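Local coordinates for C381 turret protein (Sulfolobus turreted icosahedral virus, PDB 4IND), which probably builds the five-fold turrets on the capsid of an archaeal icosahedral virus, as five copies of a chain of three jelly-roll domains, at residues A[169-174]-A[178-183]; A[230-233]-A[238-241]; A[305-310]-A[332-337]; A[312-317]-A[365-370]. One frame throughout, in Å; residues are numbered along the deposited sequence. Where two conformers were deposited one is given.

Contact 1. Residues A[169-174]-A[178-183]; sequences ISFRLR and YAIKMP. With 2HP (dihydrogenphosphate ion), chain U; 2HP (dihydrogenphosphate ion), chain Y.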
loop_
_atom_site.group_PDB
_atom_site.type_symbol
_atom_site.label_atom_id
_atom_site.label_comp_id
_atom_site.label_asym_id
_atom_site.label_seq_id
_atom_site.Cartn_x
_atom_site.Cartn_y
_atom_site.Cartn_z
ATOM N N ILE A 169 -27.450 -7.262 11.370
ATOM C CA ILE A 169 -26.185 -6.599 11.645
ATOM C C ILE A 169 -25.793 -5.908 10.340
ATOM O O ILE A 169 -25.832 -6.516 9.290
ATOM C CB ILE A 169 -25.096 -7.596 12.058
ATOM C CG1 ILE A 169 -25.569 -8.427 13.252
ATOM C CG2 ILE A 169 -23.791 -6.860 12.399
ATOM C CD1 ILE A 169 -24.569 -9.474 13.729
ATOM N N SER A 170 -25.478 -4.619 10.396
ATOM C CA SER A 170 -24.991 -3.931 9.198
ATOM C C SER A 170 -23.607 -3.365 9.462
ATOM O O SER A 170 -23.277 -3.037 10.596
ATOM C CB SER A 170 -25.926 -2.779 8.819
ATOM O OG SER A 170 -27.206 -3.261 8.481
ATOM N N PHE A 171 -22.811 -3.217 8.407
ATOM C CA PHE A 171 -21.515 -2.558 8.532
ATOM C C PHE A 171 -21.057 -2.059 7.164
ATOM O O PHE A 171 -21.536 -2.533 6.143
ATOM C CB PHE A 171 -20.481 -3.487 9.192
ATOM C CG PHE A 171 -20.540 -4.911 8.718
ATOM C CD1 PHE A 171 -19.842 -5.319 7.590
ATOM C CD2 PHE A 171 -21.281 -5.850 9.411
ATOM C CE1 PHE A 171 -19.894 -6.637 7.150
ATOM C CE2 PHE A 171 -21.336 -7.173 8.980
ATOM C CZ PHE A 171 -20.642 -7.569 7.847
ATOM N N ARG A 172 -20.162 -1.081 7.152
ATOM C CA ARG A 172 -19.627 -0.539 5.901
ATOM C C ARG A 172 -18.268 -1.159 5.660
ATOM O O ARG A 172 -17.446 -1.212 6.568
ATOM C CB ARG A 172 -19.456 0.991 5.994
ATOM C CG ARG A 172 -18.890 1.601 4.729
ATOM C CD ARG A 172 -18.069 2.870 4.947
ATOM N NE ARG A 172 -16.790 2.605 5.610
ATOM C CZ ARG A 172 -15.924 3.568 5.930
ATOM N NH1 ARG A 172 -16.215 4.842 5.663
ATOM N NH2 ARG A 172 -14.778 3.280 6.536
ATOM N N LEU A 173 -18.024 -1.634 4.442
ATOM C CA LEU A 173 -16.704 -2.150 4.077
ATOM C C LEU A 173 -16.156 -1.334 2.929
ATOM O O LEU A 173 -16.851 -1.133 1.935
ATOM C CB LEU A 173 -16.797 -3.611 3.641
ATOM C CG LEU A 173 -17.362 -4.590 4.658
ATOM C CD1 LEU A 173 -17.391 -5.998 4.059
ATOM C CD2 LEU A 173 -16.523 -4.573 5.930
ATOM N N ARG A 174 -14.918 -0.866 3.042
ATOM C CA ARG A 174 -14.334 -0.129 1.929
ATOM C C ARG A 174 -13.843 -1.164 0.927
ATOM O O ARG A 174 -13.904 -2.357 1.197
ATOM C CB ARG A 174 -13.174 0.724 2.410
ATOM C CG ARG A 174 -12.099 -0.111 3.069
ATOM C CD ARG A 174 -10.779 0.609 3.091
ATOM N NE ARG A 174 -9.771 -0.203 3.748
ATOM C CZ ARG A 174 -9.487 -0.157 5.047
ATOM N NH1 ARG A 174 -10.128 0.683 5.861
ATOM N NH2 ARG A 174 -8.544 -0.959 5.529
ATOM N N TYR A 178 -13.492 -9.633 1.254
ATOM C CA TYR A 178 -13.596 -9.984 2.658
ATOM C C TYR A 178 -14.164 -11.363 2.892
ATOM O O TYR A 178 -15.026 -11.832 2.151
ATOM C CB TYR A 178 -14.510 -8.999 3.361
ATOM C CG TYR A 178 -14.030 -7.569 3.333
ATOM C CD1 TYR A 178 -13.386 -7.011 4.426
ATOM C CD2 TYR A 178 -14.225 -6.775 2.212
ATOM C CE1 TYR A 178 -12.956 -5.680 4.416
ATOM C CE2 TYR A 178 -13.801 -5.440 2.190
ATOM C CZ TYR A 178 -13.163 -4.910 3.283
ATOM O OH TYR A 178 -12.755 -3.593 3.279
ATOM N N ALA A 179 -13.690 -12.000 3.952
ATOM C CA ALA A 179 -14.302 -13.227 4.443
ATOM C C ALA A 179 -15.249 -12.832 5.565
ATOM O O ALA A 179 -14.905 -12.007 6.413
ATOM C CB ALA A 179 -13.258 -14.189 4.945
ATOM N N ILE A 180 -16.449 -13.408 5.565
ATOM C CA ILE A 180 -17.349 -13.262 6.700
ATOM C C ILE A 180 -17.576 -14.664 7.246
ATOM O O ILE A 180 -18.125 -15.523 6.555
ATOM C CB ILE A 180 -18.673 -12.663 6.277
ATOM C CG1 ILE A 180 -18.450 -11.242 5.759
ATOM C CG2 ILE A 180 -19.645 -12.659 7.453
ATOM C CD1 ILE A 180 -19.688 -10.637 5.104
ATOM N N LYS A 181 -17.099 -14.899 8.462
ATOM C CA LYS A 181 -17.157 -16.210 9.072
ATOM C C LYS A 181 -18.087 -16.135 10.277
ATOM O O LYS A 181 -17.977 -15.230 11.121
ATOM C CB LYS A 181 -15.755 -16.684 9.490
ATOM C CG LYS A 181 -15.715 -18.122 10.005
ATOM C CD LYS A 181 -14.350 -18.480 10.601
ATOM C CE LYS A 181 -13.236 -18.405 9.550
ATOM N NZ LYS A 181 -11.927 -18.865 10.129
ATOM N N MET A 182 -19.017 -17.077 10.359
ATOM C CA MET A 182 -19.920 -17.112 11.493
ATOM C C MET A 182 -20.031 -18.510 12.090
ATOM O O MET A 182 -20.812 -19.337 11.621
ATOM C CB MET A 182 -21.286 -16.549 11.085
ATOM C CG MET A 182 -21.182 -15.150 10.502
ATOM S SD MET A 182 -22.600 -14.637 9.525
ATOM C CE MET A 182 -23.929 -14.967 10.680
ATOM N N PRO A 183 -19.221 -18.782 13.125
ATOM C CA PRO A 183 -19.338 -20.028 13.878
ATOM C C PRO A 183 -20.686 -19.963 14.558
ATOM O O PRO A 183 -21.047 -18.874 15.025
ATOM C CB PRO A 183 -18.234 -19.911 14.938
ATOM C CG PRO A 183 -17.338 -18.784 14.486
ATOM C CD PRO A 183 -18.212 -17.862 13.692
HETATM P P 2HP U . -12.713 1.314 9.207
HETATM O O1 2HP U . -13.247 0.800 7.893
HETATM O O2 2HP U . -13.448 2.613 9.318
HETATM O O3 2HP U . -11.170 1.519 9.079
HETATM O O4 2HP U . -13.087 0.432 10.439
HETATM P P 2HP Y . -9.380 -17.930 12.821
HETATM O O1 2HP Y . -9.087 -19.191 11.954
HETATM O O2 2HP Y . -8.582 -16.753 12.352
HETATM O O3 2HP Y . -8.884 -18.111 14.213
HETATM O O4 2HP Y . -10.905 -17.629 12.777
#
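Leu-173 lies over one face of the Tyr-178 ring, with its CD1 3.9 Å from the ring centroid and 18° off the normal, a CH-pi contact. The two side chains run antiparallel alongside each other, and the leucine CB lies by the hydroxyl end of the ring, 3.8 Å from Tyr-178 CE2. With CG anti to its carbonyl carbon (chi1 -61°), Tyr-178 sends the ring back toward 169-174. There its OH donates to Arg-174 O at 2.7 Å, striking the carbonyl from above its plane. That bond gives the hydroxyl of the buried tyrosine a partner and holds that end of the ring. Further along the two strands, Ile-180 CD1 sits at the edge of the Phe-171 ring, 4.2 Å from CZ. These are inner faces of the second jelly roll: strand 168-172 belongs to one sheet and strand 176-187 to the other, and the tight connection between them crosses from sheet to sheet. On the other side of strand 168-172 the chemistry is ionic. Arg-172 NH2 donates to O1 of the dihydrogenphosphate of chain U at 3.2 Å, with that oxygen at the edge of the guanidinium, in its plane, while NH1 holds Glu-125 in a salt bridge and Asn-153 of a second subunit. Arg-174, poorly ordered, adds a weak bond from NH1 to O3 of the same ion, and its NH2 is better served by Phe-149 O. Lys-181, with its back to this core, bends at chi3 to place NZ 3.1 Å from O4 of the dihydrogenphosphate of chain Y.

Contact 2. Residues A[230-233]-A[238-241]; sequences LKIT and DVKF. With 2HP (dihydrogenphosphate ion), chain V; 2HP (dihydrogenphosphate ion), chain B.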
loop_
_atom_site.group_PDB
_atom_site.type_symbol
_atom_site.label_atom_id
_atom_site.label_comp_id
_atom_site.label_asym_id
_atom_site.label_seq_id
_atom_site.Cartn_x
_atom_site.Cartn_y
_atom_site.Cartn_z
ATOM N N LEU A 230 -17.174 -11.672 0.150
ATOM C CA LEU A 230 -17.733 -10.576 -0.630
ATOM C C LEU A 230 -16.621 -9.846 -1.321
ATOM O O LEU A 230 -15.654 -9.444 -0.671
ATOM C CB LEU A 230 -18.413 -9.549 0.295
ATOM C CG LEU A 230 -19.658 -9.958 1.042
ATOM C CD1 LEU A 230 -20.155 -8.763 1.890
ATOM C CD2 LEU A 230 -20.687 -10.352 0.031
ATOM N N LYS A 231 -16.757 -9.648 -2.625
ATOM C CA LYS A 231 -15.853 -8.731 -3.300
ATOM C C LYS A 231 -16.454 -7.329 -3.316
ATOM O O LYS A 231 -17.422 -7.056 -4.030
ATOM C CB LYS A 231 -15.528 -9.187 -4.714
ATOM C CG LYS A 231 -14.570 -8.200 -5.406
ATOM C CD LYS A 231 -14.172 -8.617 -6.815
ATOM C CE LYS A 231 -13.146 -7.619 -7.336
ATOM N NZ LYS A 231 -12.692 -7.917 -8.708
ATOM N N ILE A 232 -15.907 -6.443 -2.499
ATOM C CA ILE A 232 -16.397 -5.070 -2.469
ATOM C C ILE A 232 -15.584 -4.258 -3.470
ATOM O O ILE A 232 -14.442 -3.911 -3.208
ATOM C CB ILE A 232 -16.257 -4.460 -1.069
ATOM C CG1 ILE A 232 -16.981 -5.343 -0.035
ATOM C CG2 ILE A 232 -16.796 -3.009 -1.050
ATOM C CD1 ILE A 232 -18.515 -5.384 -0.236
ATOM N N THR A 233 -16.164 -4.001 -4.632
ATOM C CA THR A 233 -15.523 -3.141 -5.628
ATOM C C THR A 233 -15.286 -1.770 -4.999
ATOM O O THR A 233 -14.248 -1.143 -5.208
ATOM C CB THR A 233 -16.417 -2.979 -6.843
ATOM O OG1 THR A 233 -16.560 -4.247 -7.484
ATOM C CG2 THR A 233 -15.832 -1.967 -7.832
ATOM N N ASP A 238 -22.140 -0.772 1.879
ATOM C CA ASP A 238 -22.945 -1.122 3.047
ATOM C C ASP A 238 -23.439 -2.565 2.962
ATOM O O ASP A 238 -24.146 -2.963 2.034
ATOM C CB ASP A 238 -24.077 -0.118 3.272
ATOM C CG ASP A 238 -23.569 1.233 3.823
ATOM O OD1 ASP A 238 -23.069 1.291 4.973
ATOM O OD2 ASP A 238 -23.669 2.240 3.102
ATOM N N VAL A 239 -23.005 -3.356 3.923
ATOM C CA VAL A 239 -23.316 -4.789 3.946
ATOM C C VAL A 239 -24.383 -5.032 5.009
ATOM O O VAL A 239 -24.335 -4.442 6.092
ATOM C CB VAL A 239 -22.063 -5.604 4.246
ATOM C CG1 VAL A 239 -22.385 -7.103 4.329
ATOM C CG2 VAL A 239 -20.996 -5.334 3.185
ATOM N N LYS A 240 -25.347 -5.891 4.701
ATOM C CA LYS A 240 -26.411 -6.202 5.665
ATOM C C LYS A 240 -26.552 -7.702 5.898
ATOM O O LYS A 240 -26.722 -8.475 4.954
ATOM C CB LYS A 240 -27.723 -5.620 5.167
ATOM C CG LYS A 240 -28.880 -5.803 6.118
ATOM C CD LYS A 240 -30.122 -5.151 5.539
ATOM C CE LYS A 240 -31.346 -5.448 6.371
ATOM N NZ LYS A 240 -32.578 -4.894 5.732
ATOM N N PHE A 241 -26.463 -8.112 7.160
ATOM C CA PHE A 241 -26.710 -9.502 7.526
ATOM C C PHE A 241 -28.096 -9.564 8.163
ATOM O O PHE A 241 -28.418 -8.743 9.016
ATOM C CB PHE A 241 -25.650 -9.986 8.504
ATOM C CG PHE A 241 -26.077 -11.185 9.299
ATOM C CD1 PHE A 241 -26.242 -12.414 8.685
ATOM C CD2 PHE A 241 -26.327 -11.075 10.661
ATOM C CE1 PHE A 241 -26.641 -13.524 9.409
ATOM C CE2 PHE A 241 -26.720 -12.178 11.404
ATOM C CZ PHE A 241 -26.888 -13.413 10.769
HETATM P P 2HP V . -23.796 2.013 -0.403
HETATM O O1 2HP V . -24.296 0.576 -0.730
HETATM O O2 2HP V . -22.340 2.020 -0.063
HETATM O O3 2HP V . -24.391 2.447 0.891
HETATM O O4 2HP V . -24.136 3.063 -1.495
HETATM P P 2HP B . -10.974 -11.015 -9.273
HETATM O O1 2HP B . -11.036 -12.416 -9.803
HETATM O O2 2HP B . -11.600 -11.144 -7.913
HETATM O O3 2HP B . -11.789 -10.064 -10.215
HETATM O O4 2HP B . -9.505 -10.535 -9.087
#
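Leu-230 and Val-239 point straight at one another and meet tip to tip. The leucine's CD1 sits against both valine methyls, 3.7 Å from CG1 and 3.8 Å from CG2. Val-239 sets CG1 anti to its backbone N (chi1 178°), and this turns both branches to the approaching methyl. Ile-232, two residues further along, touches the same residue more lightly, its CD1 4.2 Å from Val-239 CG2. One valine thus receives two side chains from the opposing strand, in a wholly apolar, buried contact.

The residues next to these, Lys-231 and Asp-238, turn the other way and meet anions. Lys-231, fully extended, carries NZ to 2.8 Å from O3 of the dihydrogenphosphate of chain B, which His-296 also holds. Asp-238 N gives a weak bond, 3.4 Å long, to O2 of the dihydrogenphosphate of chain V, and the Asp-238 carboxylate forms a salt bridge through OD2 with Arg-154 of a second subunit.

In the second jelly roll, strand 221-232 is, within this chain, an outermost strand of one sheet and pairs with strand 176-187. Strand 238-243 lies in the facing sheet between 168-172 and 194-203, whose Ile-202 packs against both Leu-230 and Val-239.

Contact 3. Residues A[305-310]-A[332-337]; sequences SGLTTA and DFIAGG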
loop_
_atom_site.group_PDB
_atom_site.type_symbol
_atom_site.label_atom_id
_atom_site.label_comp_id
_atom_site.label_asym_id
_atom_site.label_seq_id
_atom_site.Cartn_x
_atom_site.Cartn_y
_atom_site.Cartn_z
ATOM N N SER A 305 -15.710 -28.783 -30.133
ATOM C CA SER A 305 -15.467 -29.781 -31.154
ATOM C C SER A 305 -16.797 -30.244 -31.696
ATOM O O SER A 305 -17.820 -30.187 -31.002
ATOM C CB SER A 305 -14.690 -30.966 -30.592
ATOM O OG SER A 305 -15.393 -31.562 -29.522
ATOM N N GLY A 306 -16.786 -30.685 -32.945
ATOM C CA GLY A 306 -17.978 -31.223 -33.569
ATOM C C GLY A 306 -18.698 -30.209 -34.431
ATOM O O GLY A 306 -19.774 -30.492 -34.953
ATOM N N LEU A 307 -18.117 -29.020 -34.575
ATOM C CA LEU A 307 -18.703 -28.001 -35.441
ATOM C C LEU A 307 -18.705 -28.444 -36.898
ATOM O O LEU A 307 -17.696 -28.917 -37.406
ATOM C CB LEU A 307 -17.945 -26.685 -35.315
ATOM C CG LEU A 307 -18.174 -25.929 -34.011
ATOM C CD1 LEU A 307 -17.420 -24.604 -34.014
ATOM C CD2 LEU A 307 -19.662 -25.717 -33.781
ATOM N N THR A 308 -19.851 -28.288 -37.556
ATOM C CA THR A 308 -19.978 -28.515 -38.989
ATOM C C THR A 308 -20.811 -27.390 -39.577
ATOM O O THR A 308 -21.320 -26.536 -38.847
ATOM C CB THR A 308 -20.672 -29.857 -39.307
ATOM O OG1 THR A 308 -22.048 -29.797 -38.913
ATOM C CG2 THR A 308 -19.985 -31.005 -38.582
ATOM N N THR A 309 -20.962 -27.399 -40.893
ATOM C CA THR A 309 -21.789 -26.410 -41.569
ATOM C C THR A 309 -23.250 -26.538 -41.152
ATOM O O THR A 309 -24.060 -25.653 -41.421
ATOM C CB THR A 309 -21.667 -26.528 -43.097
ATOM O OG1 THR A 309 -21.968 -27.868 -43.498
ATOM C CG2 THR A 309 -20.257 -26.191 -43.539
ATOM N N ALA A 310 -23.576 -27.637 -40.478
ATOM C CA ALA A 310 -24.924 -27.848 -39.952
ATOM C C ALA A 310 -25.191 -27.039 -38.682
ATOM O O ALA A 310 -26.332 -26.949 -38.240
ATOM C CB ALA A 310 -25.174 -29.326 -39.699
ATOM N N ASP A 332 -17.593 -16.255 -30.066
ATOM C CA ASP A 332 -18.465 -16.827 -31.067
ATOM C C ASP A 332 -17.639 -17.851 -31.839
ATOM O O ASP A 332 -16.712 -17.492 -32.562
ATOM C CB ASP A 332 -18.993 -15.734 -31.989
ATOM C CG ASP A 332 -19.983 -16.260 -33.004
ATOM O OD1 ASP A 332 -19.869 -17.440 -33.401
ATOM O OD2 ASP A 332 -20.882 -15.498 -33.406
ATOM N N PHE A 333 -17.948 -19.132 -31.659
ATOM C CA PHE A 333 -17.125 -20.190 -32.241
ATOM C C PHE A 333 -17.282 -20.310 -33.752
ATOM O O PHE A 333 -16.426 -20.880 -34.433
ATOM C CB PHE A 333 -17.400 -21.529 -31.547
ATOM C CG PHE A 333 -16.998 -21.541 -30.118
ATOM C CD1 PHE A 333 -15.695 -21.843 -29.754
ATOM C CD2 PHE A 333 -17.911 -21.219 -29.120
ATOM C CE1 PHE A 333 -15.314 -21.837 -28.405
ATOM C CE2 PHE A 333 -17.536 -21.215 -27.780
ATOM C CZ PHE A 333 -16.240 -21.520 -27.423
ATOM N N ILE A 334 -18.379 -19.780 -34.280
ATOM C CA ILE A 334 -18.575 -19.762 -35.726
ATOM C C ILE A 334 -17.772 -18.617 -36.333
ATOM O O ILE A 334 -16.956 -18.822 -37.213
ATOM C CB ILE A 334 -20.059 -19.581 -36.105
ATOM C CG1 ILE A 334 -20.936 -20.641 -35.428
ATOM C CG2 ILE A 334 -20.232 -19.591 -37.617
ATOM C CD1 ILE A 334 -20.557 -22.061 -35.766
ATOM N N ALA A 335 -18.009 -17.406 -35.840
ATOM C CA ALA A 335 -17.363 -16.202 -36.366
ATOM C C ALA A 335 -15.875 -16.132 -36.022
ATOM O O ALA A 335 -15.066 -15.656 -36.817
ATOM C CB ALA A 335 -18.080 -14.953 -35.838
ATOM N N GLY A 336 -15.522 -16.599 -34.831
ATOM C CA GLY A 336 -14.162 -16.455 -34.329
ATOM C C GLY A 336 -13.268 -17.678 -34.460
ATOM O O GLY A 336 -12.046 -17.561 -34.384
ATOM N N GLY A 337 -13.861 -18.852 -34.661
ATOM C CA GLY A 337 -13.085 -20.085 -34.734
ATOM C C GLY A 337 -13.320 -20.992 -33.540
ATOM O O GLY A 337 -13.841 -20.555 -32.508
#
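Leu-307 makes all the apolar contact here. Its CD1 reaches the root of Phe-333, lying 3.9 Å from both CB and the carbonyl O, and the two side chains cross at about a right angle. Its other methyl, CD2, comes within 4.3 Å of Ile-334 CD1. The phenyl ring turns off from the leucine, inward to an edge-to-face contact with Trp-331 and to Cys-314, Leu-316 and Leu-369. Both segments are loops at one end of the third domain's jelly roll: 305-310 links a strand of one sheet to a strand of the other, and 332-337 follows strand 328-332, an outermost strand within this chain.

Hydrogen bonds within each loop shape the backbones that meet. Asp-332 OD1 takes two amides. Ile-334 N, at 2.9 Å, arrives nearly end-on to the carboxylate C-O bond and closes an Asx turn; Ala-335 N, at 3.1 Å, comes from well above the carboxylate plane. Gly-336 N adds a backbone bond to Asp-332 O. The other carboxylate oxygen, OD2, is held by Gln-315 NE2. In the other loop, Thr-308 OG1 accepts from Ala-310 N at 3.1 Å, an ST turn just beyond Leu-307. Across the subunit boundary, Phe-271 of a second subunit packs on Asp-332 and Ala-335.

Contact 4. Residues A[312-317]-A[365-370]; sequences TQCQLQ and VTITLI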
loop_
_atom_site.group_PDB
_atom_site.type_symbol
_atom_site.label_atom_id
_atom_site.label_comp_id
_atom_site.label_asym_id
_atom_site.label_seq_id
_atom_site.Cartn_x
_atom_site.Cartn_y
_atom_site.Cartn_z
ATOM N N THR A 312 -25.355 -23.434 -37.023
ATOM C CA THR A 312 -25.543 -22.051 -37.457
ATOM C C THR A 312 -25.241 -21.041 -36.358
ATOM O O THR A 312 -24.993 -19.867 -36.630
ATOM C CB THR A 312 -26.983 -21.821 -37.918
ATOM O OG1 THR A 312 -27.882 -22.111 -36.838
ATOM C CG2 THR A 312 -27.311 -22.717 -39.103
ATOM N N GLN A 313 -25.285 -21.499 -35.113
ATOM C CA GLN A 313 -24.985 -20.628 -33.991
ATOM C C GLN A 313 -24.280 -21.390 -32.894
ATOM O O GLN A 313 -24.669 -22.498 -32.542
ATOM C CB GLN A 313 -26.254 -19.981 -33.433
ATOM C CG GLN A 313 -25.996 -19.103 -32.201
ATOM C CD GLN A 313 -27.270 -18.532 -31.594
ATOM O OE1 GLN A 313 -28.356 -19.103 -31.741
ATOM N NE2 GLN A 313 -27.143 -17.398 -30.907
ATOM N N CYS A 314 -23.235 -20.785 -32.353
ATOM C CA CYS A 314 -22.521 -21.385 -31.247
ATOM C C CYS A 314 -21.775 -20.270 -30.540
ATOM O O CYS A 314 -20.644 -19.945 -30.906
ATOM C CB CYS A 314 -21.565 -22.472 -31.757
ATOM S SG CYS A 314 -20.798 -23.440 -30.434
ATOM N N GLN A 315 -22.442 -19.658 -29.559
ATOM C CA GLN A 315 -21.879 -18.539 -28.814
ATOM C C GLN A 315 -21.785 -18.856 -27.331
ATOM O O GLN A 315 -22.766 -19.284 -26.711
ATOM C CB GLN A 315 -22.733 -17.288 -29.015
ATOM C CG GLN A 315 -22.778 -16.811 -30.451
ATOM C CD GLN A 315 -23.765 -15.691 -30.658
ATOM O OE1 GLN A 315 -24.800 -15.631 -30.000
ATOM N NE2 GLN A 315 -23.449 -14.792 -31.580
ATOM N N LEU A 316 -20.600 -18.642 -26.768
ATOM C CA LEU A 316 -20.425 -18.687 -25.326
ATOM C C LEU A 316 -20.781 -17.306 -24.780
ATOM O O LEU A 316 -20.311 -16.279 -25.303
ATOM C CB LEU A 316 -18.977 -19.036 -24.985
ATOM C CG LEU A 316 -18.695 -19.367 -23.525
ATOM C CD1 LEU A 316 -19.512 -20.580 -23.105
ATOM C CD2 LEU A 316 -17.212 -19.593 -23.306
ATOM N N GLN A 317 -21.622 -17.274 -23.744
ATOM C CA GLN A 317 -22.050 -16.015 -23.148
ATOM C C GLN A 317 -21.839 -16.025 -21.645
ATOM O O GLN A 317 -21.888 -17.083 -21.007
ATOM C CB GLN A 317 -23.526 -15.756 -23.460
ATOM C CG GLN A 317 -23.885 -15.931 -24.913
ATOM C CD GLN A 317 -25.287 -15.470 -25.212
ATOM O OE1 GLN A 317 -26.220 -15.729 -24.453
ATOM N NE2 GLN A 317 -25.443 -14.767 -26.319
ATOM N N VAL A 365 -27.030 -32.820 -34.526
ATOM C CA VAL A 365 -25.588 -32.633 -34.424
ATOM C C VAL A 365 -25.227 -32.436 -32.962
ATOM O O VAL A 365 -25.878 -31.661 -32.252
ATOM C CB VAL A 365 -25.127 -31.383 -35.188
ATOM C CG1 VAL A 365 -23.607 -31.345 -35.279
ATOM C CG2 VAL A 365 -25.744 -31.337 -36.563
ATOM N N THR A 366 -24.190 -33.133 -32.513
ATOM C CA THR A 366 -23.734 -33.000 -31.137
ATOM C C THR A 366 -22.384 -32.298 -31.102
ATOM O O THR A 366 -21.419 -32.746 -31.722
ATOM C CB THR A 366 -23.627 -34.372 -30.428
ATOM O OG1 THR A 366 -24.930 -34.951 -30.295
ATOM C CG2 THR A 366 -23.014 -34.209 -29.044
ATOM N N ILE A 367 -22.329 -31.190 -30.379
ATOM C CA ILE A 367 -21.087 -30.462 -30.191
ATOM C C ILE A 367 -20.668 -30.559 -28.739
ATOM O O ILE A 367 -21.500 -30.752 -27.854
ATOM C CB ILE A 367 -21.250 -28.991 -30.562
ATOM C CG1 ILE A 367 -22.354 -28.366 -29.716
ATOM C CG2 ILE A 367 -21.583 -28.842 -32.040
ATOM C CD1 ILE A 367 -22.525 -26.884 -29.955
ATOM N N THR A 368 -19.374 -30.428 -28.496
ATOM C CA THR A 368 -18.858 -30.540 -27.146
ATOM C C THR A 368 -18.015 -29.333 -26.819
ATOM O O THR A 368 -17.053 -29.033 -27.532
ATOM C CB THR A 368 -18.036 -31.819 -26.974
ATOM O OG1 THR A 368 -18.883 -32.955 -27.193
ATOM C CG2 THR A 368 -17.446 -31.894 -25.565
ATOM N N LEU A 369 -18.399 -28.637 -25.747
ATOM C CA LEU A 369 -17.684 -27.486 -25.263
ATOM C C LEU A 369 -16.709 -27.953 -24.191
ATOM O O LEU A 369 -17.063 -28.740 -23.324
ATOM C CB LEU A 369 -18.668 -26.485 -24.648
ATOM C CG LEU A 369 -18.068 -25.313 -23.878
ATOM C CD1 LEU A 369 -17.346 -24.396 -24.833
ATOM C CD2 LEU A 369 -19.145 -24.546 -23.090
ATOM N N ILE A 370 -15.470 -27.488 -24.268
ATOM C CA ILE A 370 -14.565 -27.628 -23.144
ATOM C C ILE A 370 -14.210 -26.229 -22.668
ATOM O O ILE A 370 -14.145 -25.276 -23.459
ATOM C CB ILE A 370 -13.303 -28.441 -23.474
ATOM C CG1 ILE A 370 -12.397 -27.672 -24.422
ATOM C CG2 ILE A 370 -13.654 -29.789 -24.078
ATOM C CD1 ILE A 370 -11.289 -28.530 -24.987
#
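Cys-314 against Ile-367 and Leu-316 against Leu-369 are two pairs of apolar side chains packed between the facing sheets of the third jelly roll, in its nucleoplasmin-like/VP domain. Strand 311-319 lies in one sheet, between 351-358 and 328-332; strand 365-377 lies in the other, between 266-278 and 295-305. Side chains alone bridge the two backbones, whose CA atoms are 9.3 Å apart at Cys-314 and Ile-367, and all four of these residues are buried. Cys-314 reaches across with SG, which stops 3.9 Å from Ile-367 CD1. The isoleucine meets it with its longer branch: CG1 is set between the backbone N and the carbonyl carbon (chi1 58°), and the chain then runs out extended to CD1. Two residues along each strand, the leucines lie roughly perpendicular, and Leu-316 CD1 rests 4.0 Å from Leu-369 CD2. Ala-302 and Val-304 pack beside this pair.

The residues between and beside them that turn outward are mostly polar: Thr-366 and Thr-368, for instance, hydrogen-bond to Thr-277 and Ser-275 respectively, on the neighbouring strand. At the start of 312-317, Thr-312 and Gln-313 both face Asn-357, forming a classic beta bulge. From that bulge, Gln-313 NE2 donates within its own amide plane to Gln-315 OE1, 3.1 Å away, and meets that carbonyl from well above its plane.

In the fold
The four contacts form two pairs in different domains. Contacts 1 and 2, with centres 7 Å apart, both span the two sheets of the second jelly roll, and paired strands join them: Phe-171 O lies 2.8 Å from Val-239 N. Both border dihydrogenphosphate sites, some of which take residues from neighbouring subunits. Contacts 3 and 4 share the third domain, their centres also 7 Å apart. Their segments alternate along the chain, and Phe-333 N lies 2.9 Å from Cys-314 O, carrying the sandwich core of contact 4 out to the loops of contact 3. Between the pairs nothing touches: contacts 2 and 4 stay about 18 Å apart at their nearest atoms.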